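PDB 1OJQ: ADP-ribosyltransferase from Staphylococcus aureus, which transfers an ADP-ribose group from NAD+ to a target protein, probably a Rho-family GTPase, as in other C3-like exoenzymes. Local coordinates for residues A[2-6]-A[79-84]; A[122-128]-A[191-195]; A[144-148]-A[176-180]; A[151-157]-A[202-208]. The contacts are given in a common frame with arbitrary orientation. Residue numbers count along the deposited sequence, not the author numbering.

Contact 1 (A[2-6]-A[79-84]); sequences ETKNF and DSVYVY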
loop_
_atom_site.group_PDB
_atom_site.type_symbol
_atom_site.label_atom_id
_atom_site.label_comp_id
_atom_site.label_asym_id
_atom_site.label_seq_id
_atom_site.Cartn_x
_atom_site.Cartn_y
_atom_site.Cartn_z
ATOM N N GLU A 2 -14.891 -13.524 8.647
ATOM C CA GLU A 2 -15.027 -12.626 7.494
ATOM C C GLU A 2 -13.812 -11.708 7.313
ATOM O O GLU A 2 -13.089 -11.395 8.244
ATOM C CB GLU A 2 -16.276 -11.758 7.619
ATOM C CG GLU A 2 -17.605 -12.488 7.612
ATOM C CD GLU A 2 -17.900 -13.249 8.886
ATOM O OE1 GLU A 2 -18.322 -14.422 8.772
ATOM O OE2 GLU A 2 -17.731 -12.722 10.009
ATOM N N THR A 3 -13.618 -11.253 6.088
ATOM C CA THR A 3 -12.692 -10.169 5.767
ATOM C C THR A 3 -13.375 -8.850 6.032
ATOM O O THR A 3 -14.565 -8.707 5.712
ATOM C CB THR A 3 -12.277 -10.304 4.291
ATOM O OG1 THR A 3 -11.567 -11.561 4.207
ATOM C CG2 THR A 3 -11.369 -9.195 3.788
ATOM N N LYS A 4 -12.666 -7.891 6.610
ATOM C CA LYS A 4 -13.230 -6.561 6.838
ATOM C C LYS A 4 -13.002 -5.675 5.624
ATOM O O LYS A 4 -11.986 -5.800 4.930
ATOM C CB LYS A 4 -12.574 -5.889 8.048
ATOM C CG LYS A 4 -12.560 -6.727 9.313
ATOM C CD LYS A 4 -13.845 -6.617 10.095
ATOM C CE LYS A 4 -14.079 -5.296 10.793
ATOM N NZ LYS A 4 -15.515 -5.046 11.112
ATOM N N ASN A 5 -13.929 -4.763 5.372
ATOM C CA ASN A 5 -13.751 -3.777 4.316
ATOM C C ASN A 5 -14.422 -2.487 4.775
ATOM O O ASN A 5 -15.632 -2.557 4.991
ATOM C CB ASN A 5 -14.349 -4.271 3.009
ATOM C CG ASN A 5 -14.003 -3.336 1.860
ATOM O OD1 ASN A 5 -14.916 -2.715 1.312
ATOM N ND2 ASN A 5 -12.741 -3.186 1.506
ATOM N N PHE A 6 -13.683 -1.397 4.931
ATOM C CA PHE A 6 -14.200 -0.178 5.531
ATOM C C PHE A 6 -14.565 0.897 4.520
ATOM O O PHE A 6 -13.751 1.215 3.645
ATOM C CB PHE A 6 -13.165 0.427 6.508
ATOM C CG PHE A 6 -12.966 -0.489 7.712
ATOM C CD1 PHE A 6 -13.859 -0.466 8.776
ATOM C CD2 PHE A 6 -11.894 -1.363 7.752
ATOM C CE1 PHE A 6 -13.668 -1.311 9.858
ATOM C CE2 PHE A 6 -11.698 -2.208 8.837
ATOM C CZ PHE A 6 -12.587 -2.182 9.892
ATOM N N ASP A 79 -8.117 -9.134 12.062
ATOM C CA ASP A 79 -9.009 -9.750 11.080
ATOM C C ASP A 79 -8.331 -9.728 9.703
ATOM O O ASP A 79 -7.488 -8.867 9.477
ATOM C CB ASP A 79 -10.342 -9.031 10.919
ATOM C CG ASP A 79 -11.101 -8.828 12.219
ATOM O OD1 ASP A 79 -11.032 -7.746 12.834
ATOM O OD2 ASP A 79 -11.773 -9.797 12.632
ATOM N N SER A 80 -8.747 -10.626 8.819
ATOM C CA SER A 80 -8.411 -10.433 7.404
ATOM C C SER A 80 -9.019 -9.098 6.996
ATOM O O SER A 80 -10.135 -8.781 7.436
ATOM C CB SER A 80 -8.949 -11.605 6.601
ATOM O OG SER A 80 -9.003 -11.334 5.215
ATOM N N VAL A 81 -8.340 -8.275 6.198
ATOM C CA VAL A 81 -8.920 -6.961 5.887
ATOM C C VAL A 81 -8.438 -6.458 4.531
ATOM O O VAL A 81 -7.309 -6.813 4.167
ATOM C CB VAL A 81 -8.529 -5.925 6.974
ATOM C CG1 VAL A 81 -7.012 -5.838 7.128
ATOM C CG2 VAL A 81 -9.098 -4.542 6.688
ATOM N N TYR A 82 -9.246 -5.672 3.813
ATOM C CA TYR A 82 -8.717 -5.012 2.618
ATOM C C TYR A 82 -8.119 -3.645 2.949
ATOM O O TYR A 82 -8.702 -2.872 3.703
ATOM C CB TYR A 82 -9.794 -4.762 1.554
ATOM C CG TYR A 82 -10.081 -5.997 0.717
ATOM C CD1 TYR A 82 -11.198 -6.774 0.968
ATOM C CD2 TYR A 82 -9.209 -6.354 -0.308
ATOM C CE1 TYR A 82 -11.442 -7.900 0.197
ATOM C CE2 TYR A 82 -9.443 -7.476 -1.085
ATOM C CZ TYR A 82 -10.566 -8.229 -0.812
ATOM O OH TYR A 82 -10.807 -9.346 -1.579
ATOM N N VAL A 83 -6.971 -3.349 2.355
ATOM C CA VAL A 83 -6.450 -1.976 2.405
ATOM C C VAL A 83 -6.244 -1.531 0.955
ATOM O O VAL A 83 -6.199 -2.393 0.062
ATOM C CB VAL A 83 -5.147 -1.851 3.196
ATOM C CG1 VAL A 83 -5.452 -2.168 4.662
ATOM C CG2 VAL A 83 -4.036 -2.756 2.694
ATOM N N TYR A 84 -6.097 -0.226 0.758
ATOM C CA TYR A 84 -6.052 0.346 -0.572
ATOM C C TYR A 84 -4.847 1.243 -0.786
ATOM O O TYR A 84 -4.327 1.862 0.141
ATOM C CB TYR A 84 -7.328 1.176 -0.778
ATOM C CG TYR A 84 -8.562 0.299 -0.710
ATOM C CD1 TYR A 84 -9.203 -0.007 0.484
ATOM C CD2 TYR A 84 -9.083 -0.222 -1.887
ATOM C CE1 TYR A 84 -10.335 -0.816 0.492
ATOM C CE2 TYR A 84 -10.202 -1.026 -1.888
ATOM C CZ TYR A 84 -10.826 -1.313 -0.690
ATOM O OH TYR A 84 -11.931 -2.130 -0.726
HETATM O O HOH W 1 -10.889 -12.493 9.614
HETATM O O HOH W 2 -10.938 -1.532 4.239
#

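Contact 2 (A[122-128]-A[191-195]); sequences LNNLMNS and VGSVK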
loop_
_atom_site.group_PDB
_atom_site.type_symbol
_atom_site.label_atom_id
_atom_site.label_comp_id
_atom_site.label_asym_id
_atom_site.label_seq_id
_atom_site.Cartn_x
_atom_site.Cartn_y
_atom_site.Cartn_z
ATOM N N LEU A 122 -4.263 -5.442 -19.445
ATOM C CA LEU A 122 -3.604 -5.348 -18.141
ATOM C C LEU A 122 -3.923 -6.584 -17.298
ATOM O O LEU A 122 -3.048 -7.184 -16.675
ATOM C CB LEU A 122 -4.033 -4.086 -17.397
ATOM C CG LEU A 122 -3.257 -2.790 -17.631
ATOM C CD1 LEU A 122 -3.933 -1.660 -16.858
ATOM C CD2 LEU A 122 -1.791 -2.899 -17.221
ATOM N N ASN A 123 -5.192 -6.969 -17.270
ATOM C CA ASN A 123 -5.594 -8.153 -16.521
ATOM C C ASN A 123 -4.848 -9.378 -17.018
ATOM O O ASN A 123 -4.345 -10.254 -16.333
ATOM C CB ASN A 123 -7.105 -8.372 -16.669
ATOM C CG ASN A 123 -7.514 -9.638 -15.932
ATOM O OD1 ASN A 123 -7.668 -9.566 -14.705
ATOM N ND2 ASN A 123 -7.667 -10.757 -16.618
ATOM N N ASN A 124 -4.769 -9.454 -18.355
ATOM C CA ASN A 124 -4.085 -10.602 -18.947
ATOM C C ASN A 124 -2.608 -10.599 -18.577
ATOM O O ASN A 124 -2.031 -11.671 -18.367
ATOM C CB ASN A 124 -4.261 -10.620 -20.472
ATOM C CG ASN A 124 -3.321 -11.650 -21.085
ATOM O OD1 ASN A 124 -2.192 -11.329 -21.452
ATOM N ND2 ASN A 124 -3.818 -12.878 -21.156
ATOM N N LEU A 125 -1.974 -9.443 -18.452
ATOM C CA LEU A 125 -0.564 -9.305 -18.114
ATOM C C LEU A 125 -0.269 -9.276 -16.612
ATOM O O LEU A 125 0.887 -9.510 -16.218
ATOM C CB LEU A 125 0.002 -8.015 -18.734
ATOM C CG LEU A 125 -0.054 -7.991 -20.268
ATOM C CD1 LEU A 125 0.437 -6.639 -20.770
ATOM C CD2 LEU A 125 0.740 -9.159 -20.842
ATOM N N MET A 126 -1.269 -8.995 -15.765
ATOM C CA MET A 126 -0.922 -8.968 -14.338
ATOM C C MET A 126 -1.546 -10.108 -13.537
ATOM O O MET A 126 -1.043 -10.416 -12.442
ATOM C CB MET A 126 -1.324 -7.613 -13.743
ATOM C CG MET A 126 -0.723 -6.425 -14.480
ATOM S SD MET A 126 -1.218 -4.890 -13.631
ATOM C CE MET A 126 -0.430 -5.182 -12.035
ATOM N N ASN A 127 -2.607 -10.739 -14.025
ATOM C CA ASN A 127 -3.233 -11.759 -13.176
ATOM C C ASN A 127 -2.284 -12.921 -12.911
ATOM O O ASN A 127 -1.437 -13.284 -13.729
ATOM C CB ASN A 127 -4.537 -12.273 -13.795
ATOM C CG ASN A 127 -4.266 -13.390 -14.784
ATOM O OD1 ASN A 127 -4.164 -14.559 -14.381
ATOM N ND2 ASN A 127 -4.151 -13.002 -16.049
ATOM N N SER A 128 -2.459 -13.469 -11.711
ATOM C CA SER A 128 -1.652 -14.574 -11.242
ATOM C C SER A 128 -0.169 -14.223 -11.132
ATOM O O SER A 128 0.641 -15.163 -11.103
ATOM C CB SER A 128 -1.840 -15.790 -12.164
ATOM O OG SER A 128 -3.210 -16.152 -12.305
ATOM N N VAL A 191 -1.705 -10.837 -7.785
ATOM C CA VAL A 191 -2.842 -10.152 -8.391
ATOM C C VAL A 191 -3.913 -11.150 -8.814
ATOM O O VAL A 191 -3.616 -12.112 -9.514
ATOM C CB VAL A 191 -2.379 -9.317 -9.601
ATOM C CG1 VAL A 191 -3.605 -8.780 -10.330
ATOM C CG2 VAL A 191 -1.467 -8.195 -9.127
ATOM N N GLY A 192 -5.156 -10.936 -8.405
ATOM C CA GLY A 192 -6.310 -11.729 -8.776
ATOM C C GLY A 192 -6.945 -11.228 -10.069
ATOM O O GLY A 192 -7.317 -12.015 -10.947
ATOM N N SER A 193 -7.087 -9.903 -10.201
ATOM C CA SER A 193 -7.754 -9.364 -11.379
ATOM C C SER A 193 -7.454 -7.876 -11.526
ATOM O O SER A 193 -7.069 -7.231 -10.560
ATOM C CB SER A 193 -9.275 -9.516 -11.260
ATOM O OG SER A 193 -9.822 -8.730 -10.195
ATOM N N VAL A 194 -7.677 -7.401 -12.741
ATOM C CA VAL A 194 -7.651 -5.981 -13.066
ATOM C C VAL A 194 -8.957 -5.622 -13.757
ATOM O O VAL A 194 -9.212 -6.128 -14.856
ATOM C CB VAL A 194 -6.472 -5.589 -13.977
ATOM C CG1 VAL A 194 -6.496 -4.068 -14.154
ATOM C CG2 VAL A 194 -5.158 -6.073 -13.414
ATOM N N LYS A 195 -9.772 -4.780 -13.138
ATOM C CA LYS A 195 -11.087 -4.428 -13.650
ATOM C C LYS A 195 -11.315 -2.916 -13.659
ATOM O O LYS A 195 -10.614 -2.167 -12.984
ATOM C CB LYS A 195 -12.173 -5.058 -12.784
ATOM C CG LYS A 195 -12.117 -6.568 -12.598
ATOM C CD LYS A 195 -13.347 -6.978 -11.767
ATOM C CE LYS A 195 -13.472 -8.487 -11.660
ATOM N NZ LYS A 195 -13.484 -9.163 -12.995
#

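Contact 3 (A[144-148]-A[176-180]); sequences GAALA and PGQQE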
loop_
_atom_site.group_PDB
_atom_site.type_symbol
_atom_site.label_atom_id
_atom_site.label_comp_id
_atom_site.label_asym_id
_atom_site.label_seq_id
_atom_site.Cartn_x
_atom_site.Cartn_y
_atom_site.Cartn_z
ATOM N N GLY A 144 -9.107 6.467 -0.700
ATOM C CA GLY A 144 -9.187 7.887 -0.993
ATOM C C GLY A 144 -9.391 8.807 0.186
ATOM O O GLY A 144 -9.648 10.014 0.076
ATOM N N ALA A 145 -9.284 8.272 1.399
ATOM C CA ALA A 145 -9.439 9.111 2.581
ATOM C C ALA A 145 -8.383 10.213 2.590
ATOM O O ALA A 145 -7.188 9.925 2.587
ATOM C CB ALA A 145 -9.337 8.265 3.843
ATOM N N ALA A 146 -8.853 11.465 2.609
ATOM C CA ALA A 146 -7.961 12.611 2.705
ATOM C C ALA A 146 -7.056 12.730 1.481
ATOM O O ALA A 146 -6.095 13.513 1.540
ATOM C CB ALA A 146 -7.137 12.509 3.978
ATOM N N LEU A 147 -7.365 12.006 0.415
ATOM C CA LEU A 147 -6.549 12.051 -0.791
ATOM C C LEU A 147 -7.380 12.318 -2.047
ATOM O O LEU A 147 -8.521 11.896 -2.195
ATOM C CB LEU A 147 -5.757 10.749 -0.960
ATOM C CG LEU A 147 -4.651 10.538 0.087
ATOM C CD1 LEU A 147 -4.122 9.115 0.021
ATOM C CD2 LEU A 147 -3.533 11.550 -0.110
ATOM N N ALA A 148 -6.756 13.052 -2.982
ATOM C CA ALA A 148 -7.406 13.257 -4.274
ATOM C C ALA A 148 -7.515 11.960 -5.060
ATOM O O ALA A 148 -6.672 11.082 -4.887
ATOM C CB ALA A 148 -6.608 14.243 -5.118
ATOM N N PRO A 176 -2.465 13.180 8.760
ATOM C CA PRO A 176 -3.633 12.610 9.442
ATOM C C PRO A 176 -4.859 12.533 8.540
ATOM O O PRO A 176 -5.033 13.335 7.629
ATOM C CB PRO A 176 -3.934 13.586 10.587
ATOM C CG PRO A 176 -3.218 14.838 10.217
ATOM C CD PRO A 176 -2.014 14.426 9.405
ATOM N N GLY A 177 -5.702 11.536 8.811
ATOM C CA GLY A 177 -6.955 11.446 8.100
ATOM C C GLY A 177 -6.917 10.502 6.923
ATOM O O GLY A 177 -7.967 10.236 6.345
ATOM N N GLN A 178 -5.736 9.981 6.588
ATOM C CA GLN A 178 -5.616 9.042 5.487
ATOM C C GLN A 178 -5.964 7.608 5.876
ATOM O O GLN A 178 -5.930 6.745 4.988
ATOM C CB GLN A 178 -4.182 9.062 4.916
ATOM C CG GLN A 178 -3.776 10.401 4.316
ATOM C CD GLN A 178 -2.352 10.313 3.786
ATOM O OE1 GLN A 178 -1.647 9.356 4.142
ATOM N NE2 GLN A 178 -1.957 11.269 2.962
ATOM N N GLN A 179 -6.268 7.363 7.154
ATOM C CA GLN A 179 -6.552 5.994 7.592
ATOM C C GLN A 179 -5.407 5.062 7.216
ATOM O O GLN A 179 -5.634 3.937 6.779
ATOM C CB GLN A 179 -7.881 5.527 6.976
ATOM C CG GLN A 179 -9.072 6.292 7.552
ATOM C CD GLN A 179 -9.341 5.993 9.015
ATOM O OE1 GLN A 179 -10.067 6.782 9.650
ATOM N NE2 GLN A 179 -8.845 4.919 9.590
ATOM N N GLU A 180 -4.172 5.528 7.374
ATOM C CA GLU A 180 -3.030 4.790 6.856
ATOM C C GLU A 180 -2.699 3.536 7.645
ATOM O O GLU A 180 -2.648 3.488 8.861
ATOM C CB GLU A 180 -1.777 5.697 6.788
ATOM C CG GLU A 180 -0.607 4.928 6.131
ATOM C CD GLU A 180 0.557 5.808 5.735
ATOM O OE1 GLU A 180 0.459 7.054 5.822
ATOM O OE2 GLU A 180 1.603 5.240 5.319
HETATM O O HOH W 3 -3.664 13.554 2.751
#

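Contact 4 (A[151-157]-A[202-208]); sequences PIELKLE and KIIITAV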
loop_
_atom_site.group_PDB
_atom_site.type_symbol
_atom_site.label_atom_id
_atom_site.label_comp_id
_atom_site.label_asym_id
_atom_site.label_seq_id
_atom_site.Cartn_x
_atom_site.Cartn_y
_atom_site.Cartn_z
ATOM N N PRO A 151 -5.952 7.391 -10.873
ATOM C CA PRO A 151 -6.463 6.448 -11.884
ATOM C C PRO A 151 -6.547 4.996 -11.427
ATOM O O PRO A 151 -7.408 4.255 -11.880
ATOM C CB PRO A 151 -5.418 6.519 -13.005
ATOM C CG PRO A 151 -4.767 7.850 -12.819
ATOM C CD PRO A 151 -4.703 8.026 -11.321
ATOM N N ILE A 152 -5.641 4.579 -10.555
ATOM C CA ILE A 152 -5.547 3.167 -10.168
ATOM C C ILE A 152 -5.799 3.004 -8.674
ATOM O O ILE A 152 -5.298 3.762 -7.850
ATOM C CB ILE A 152 -4.164 2.621 -10.536
ATOM C CG1 ILE A 152 -3.976 2.541 -12.070
ATOM C CG2 ILE A 152 -3.838 1.283 -9.910
ATOM C CD1 ILE A 152 -2.537 2.239 -12.418
ATOM N N GLU A 153 -6.581 1.994 -8.341
ATOM C CA GLU A 153 -6.739 1.572 -6.947
ATOM C C GLU A 153 -6.215 0.151 -6.789
ATOM O O GLU A 153 -6.772 -0.790 -7.382
ATOM C CB GLU A 153 -8.203 1.624 -6.547
ATOM C CG GLU A 153 -8.477 1.178 -5.113
ATOM C CD GLU A 153 -9.983 1.042 -4.887
ATOM O OE1 GLU A 153 -10.488 -0.081 -5.083
ATOM O OE2 GLU A 153 -10.641 2.045 -4.534
ATOM N N LEU A 154 -5.141 0.008 -6.028
ATOM C CA LEU A 154 -4.603 -1.296 -5.644
ATOM C C LEU A 154 -5.352 -1.727 -4.382
ATOM O O LEU A 154 -5.227 -1.079 -3.342
ATOM C CB LEU A 154 -3.096 -1.206 -5.441
ATOM C CG LEU A 154 -2.348 -2.475 -5.071
ATOM C CD1 LEU A 154 -2.535 -3.603 -6.079
ATOM C CD2 LEU A 154 -0.854 -2.152 -4.907
ATOM N N LYS A 155 -6.135 -2.787 -4.515
ATOM C CA LYS A 155 -7.010 -3.306 -3.457
ATOM C C LYS A 155 -6.419 -4.593 -2.930
ATOM O O LYS A 155 -6.378 -5.633 -3.598
ATOM C CB LYS A 155 -8.411 -3.437 -4.055
ATOM C CG LYS A 155 -9.420 -4.198 -3.220
ATOM C CD LYS A 155 -10.799 -4.215 -3.876
ATOM C CE LYS A 155 -11.783 -5.048 -3.063
ATOM N NZ LYS A 155 -13.093 -5.193 -3.776
ATOM N N LEU A 156 -5.894 -4.536 -1.708
ATOM C CA LEU A 156 -5.074 -5.617 -1.180
ATOM C C LEU A 156 -5.718 -6.363 -0.023
ATOM O O LEU A 156 -5.989 -5.746 1.010
ATOM C CB LEU A 156 -3.733 -5.058 -0.690
ATOM C CG LEU A 156 -2.864 -4.379 -1.746
ATOM C CD1 LEU A 156 -1.581 -3.856 -1.075
ATOM C CD2 LEU A 156 -2.549 -5.321 -2.888
ATOM N N GLU A 157 -5.964 -7.654 -0.185
ATOM C CA GLU A 157 -6.486 -8.450 0.929
ATOM C C GLU A 157 -5.342 -8.856 1.859
ATOM O O GLU A 157 -4.442 -9.581 1.441
ATOM C CB GLU A 157 -7.187 -9.707 0.410
ATOM C CG GLU A 157 -8.010 -10.426 1.475
ATOM C CD GLU A 157 -8.370 -11.832 1.016
ATOM O OE1 GLU A 157 -8.560 -12.735 1.849
ATOM O OE2 GLU A 157 -8.458 -12.052 -0.205
ATOM N N LYS A 202 -11.941 4.452 -13.022
ATOM C CA LYS A 202 -10.916 3.991 -12.098
ATOM C C LYS A 202 -10.504 2.573 -12.489
ATOM O O LYS A 202 -11.348 1.760 -12.874
ATOM C CB LYS A 202 -11.436 4.047 -10.661
ATOM C CG LYS A 202 -10.365 3.944 -9.591
ATOM C CD LYS A 202 -10.925 4.354 -8.235
ATOM C CE LYS A 202 -11.666 3.208 -7.568
ATOM N NZ LYS A 202 -12.304 3.616 -6.275
ATOM N N ILE A 203 -9.210 2.273 -12.418
ATOM C CA ILE A 203 -8.764 0.908 -12.676
ATOM C C ILE A 203 -8.489 0.206 -11.349
ATOM O O ILE A 203 -7.647 0.648 -10.569
ATOM C CB ILE A 203 -7.521 0.908 -13.583
ATOM C CG1 ILE A 203 -7.779 1.631 -14.911
ATOM C CG2 ILE A 203 -7.006 -0.504 -13.838
ATOM C CD1 ILE A 203 -6.509 2.003 -15.659
ATOM N N ILE A 204 -9.185 -0.906 -11.080
ATOM C CA ILE A 204 -8.985 -1.579 -9.797
ATOM C C ILE A 204 -8.199 -2.875 -9.974
ATOM O O ILE A 204 -8.589 -3.802 -10.698
ATOM C CB ILE A 204 -10.344 -1.834 -9.121
ATOM C CG1 ILE A 204 -11.183 -0.552 -8.938
ATOM C CG2 ILE A 204 -10.166 -2.553 -7.785
ATOM C CD1 ILE A 204 -12.419 -0.753 -8.091
ATOM N N ILE A 205 -7.041 -2.945 -9.318
ATOM C CA ILE A 205 -6.201 -4.131 -9.290
ATOM C C ILE A 205 -6.417 -4.815 -7.942
ATOM O O ILE A 205 -6.058 -4.229 -6.917
ATOM C CB ILE A 205 -4.704 -3.804 -9.473
ATOM C CG1 ILE A 205 -4.426 -2.980 -10.734
ATOM C CG2 ILE A 205 -3.861 -5.080 -9.420
ATOM C CD1 ILE A 205 -3.058 -2.346 -10.821
ATOM N N THR A 206 -7.041 -5.991 -7.937
ATOM C CA THR A 206 -7.333 -6.696 -6.689
ATOM C C THR A 206 -6.268 -7.755 -6.465
ATOM O O THR A 206 -5.947 -8.483 -7.406
ATOM C CB THR A 206 -8.711 -7.362 -6.707
ATOM O OG1 THR A 206 -9.719 -6.354 -6.917
ATOM C CG2 THR A 206 -8.968 -8.054 -5.371
ATOM N N ALA A 207 -5.683 -7.835 -5.279
ATOM C CA ALA A 207 -4.592 -8.775 -5.037
ATOM C C ALA A 207 -4.600 -9.303 -3.604
ATOM O O ALA A 207 -5.193 -8.715 -2.691
ATOM C CB ALA A 207 -3.255 -8.090 -5.333
ATOM N N VAL A 208 -3.902 -10.408 -3.397
ATOM C CA VAL A 208 -3.763 -11.005 -2.074
ATOM C C VAL A 208 -2.324 -10.941 -1.567
ATOM O O VAL A 208 -1.422 -11.438 -2.238
ATOM C CB VAL A 208 -4.217 -12.474 -2.129
ATOM C CG1 VAL A 208 -4.156 -13.107 -0.746
ATOM C CG2 VAL A 208 -5.624 -12.504 -2.704
HETATM O O HOH W 4 -12.309 -6.895 -5.854
#

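Contact 1 (A[2-6]-A[79-84])
Asp-79 opens the second segment with its CB 3.6 Å from Lys-4 CG, while its carboxylate is hydrogen-bonded to Trp-15 on helix 9-23. Ser-80 follows with two bonds: its OG pairs with Thr-3 OG1 at 2.8 Å, and its O accepts Lys-4 N at 2.8 Å. A water bridges Ser-80 N and Glu-2 O. At Val-81 the backbones form a single beta bridge with Lys-4, and Val-81 CG2 meets the edge of the Phe-6 ring at CE2, 4.1 Å away. Tyr-82 N closes the bridge by donating to Lys-4 O at 3.0 Å; beyond it the chains spread, and a second water links Tyr-82 O to Phe-6 N. Val-83 turns away, then Tyr-84 reaches back so its OH accepts Asn-5 ND2 at 2.6 Å. The N-terminal tail borders strand 81-87 on the edge not taken by strand 152-158. With one bridge continued by water and side-chain bonds, the polar chemistry implies a tail latched at separate points rather than a sixth sheet strand.

Contact 2 (A[122-128]-A[191-195])
A side chain stands in for a strand here: Asn-123, projecting from helix 116-126, uses its OD1 to accept the backbone N of Val-194 at 2.9 Å. The amide it takes up lies just past a classic beta bulge, in which Gly-192 and Ser-193 both face Thr-206 of the neighbouring strand 203-209. Helix 122-126 and strand 191-195 run nearly antiparallel, 167° between directions, and their axes come within 7.0 Å, close enough for the Asn-123 side chain to span the gap. Beneath this bond the packing is apolar. Val-194 sets CG1 4.1 Å from Leu-122 CB and CG2 4.1 Å from Met-126 SD, and Val-191 CG1 lies 4.3 Å from Met-126 CB; Ile-205 and Tyr-131 extend this greasy layer, with Met-126 and Val-191 touching both. The helix ends at Met-126; Asn-127 is the first residue to leave helical angles, and its ND2 turns back to Asn-123 O at 2.8 Å, an oxygen that also accepts Asn-127 N at 2.9 Å. Ser-128 N then bonds Val-191 O at 2.8 Å, just ahead of the pairing of strand 130-133 with strand 187-196. Two polar bonds flank the contacts of Met-126 with Val-191 and Val-194, and Leu-122 packs on Val-194 beyond the first of them. The hydrogen bonds give direction at two points, and the apolar contacts fill the space between.

Contact 3 (A[144-148]-A[176-180])
Two active-site loops of the C3-like ADP-ribosyltransferase fold meet here. The 176-180 segment carries the Q-x-E signature, Gln-178 to Glu-180, at the end of what the family calls the ARTT (ADP-ribosylating toxin turn-turn) loop; 144-148 belongs to the loop after strand 137-140, which probably corresponds to the phosphate-nicotinamide loop of relatives. Glu-180, a residue that binds NAD+, stays out of reach of 144-148. In C3 enzymes the glutamine of Q-x-E is linked to recognition of the target, a role Gln-178 would be expected to share.

Gln-178 gives up the most surface, 62 Å². Its CA makes a CA-H...O contact with Ala-145 O at 3.4 Å, and its extended side chain passes Ala-146, with CG 4.0 Å from Ala-146 CB. Ala-145, next at 48 Å², points its CB toward the other loop, 3.5 Å from Gly-177 O, and is buried against Gln-140, another NAD+ site residue. Ala-146 sits at the third position of a type II turn closed by Leu-147 N to Gly-144 O at 3.0 Å, and its CB lies 3.4 Å from Gly-177 O. No direct hydrogen bond joins the loops, so the match rests on van der Waals fit and that CA-H...O contact. One water completes it, donating to Ala-146 O at 2.7 Å and accepting from Gln-178 NE2 at 2.9 Å.

Contact 4 (A[151-157]-A[202-208])
Strands 152-157 and 203-208 run parallel, 17° between their directions and 4.7 Å apart at closest, in an unbroken ladder from Ile-152/Ile-203 to Glu-157/Val-208. Hydrogen bonds go out from every second residue of 151-157: Pro-151 O takes Ile-203 N at 2.7 Å, Glu-153 and Lys-155 each use both N and O, and Glu-157 N reaches Ala-207 O at 2.8 Å. On one face Ile-152, Leu-154 and Leu-156 meet Ile-203, Ile-205 and Ala-207, all buried, with Ile-152 CG2 3.8 Å from Ile-205 CD1 and Leu-156 CD2 3.8 Å from Ala-207 CB. The other face is more polar. There Glu-153 OE2 forms a salt bridge with Lys-202 NZ at 2.9 Å and also accepts Ser-143 OG, while water links Lys-155 NZ to Thr-206 OG1; Lys-155 makes a cation-pi contact with Tyr-82 as well. These two interior strands of the five-stranded sheet therefore present one wholly apolar, buried face and one that mixes apolar groups with charges, several of them paired.

How the contacts relate
Contact 4 is the hub of the sheet, which continues from it in both directions. Toward contact 1, Val-83 O lies 2.8 Å from Leu-156 N, a probable hydrogen bond between strands 81-87 and 152-158; toward contact 2, Lys-195 O and Ile-204 N are 2.7 Å apart. The centre of contact 4 is about 13 Å from that of contact 1 and about 10 Å from that of contact 2. Contact 3 lies off the sheet, about 16 Å between centres from contact 4, and holds Glu-180 of the NAD+ site. The side chain of Tyr-84 in contact 1 and that of Ala-145 in contact 3 each come within about 4 Å of Gln-140, whereas contact 2 is farther out, with Val-191 about 12 Å from Arg-85 between side chains.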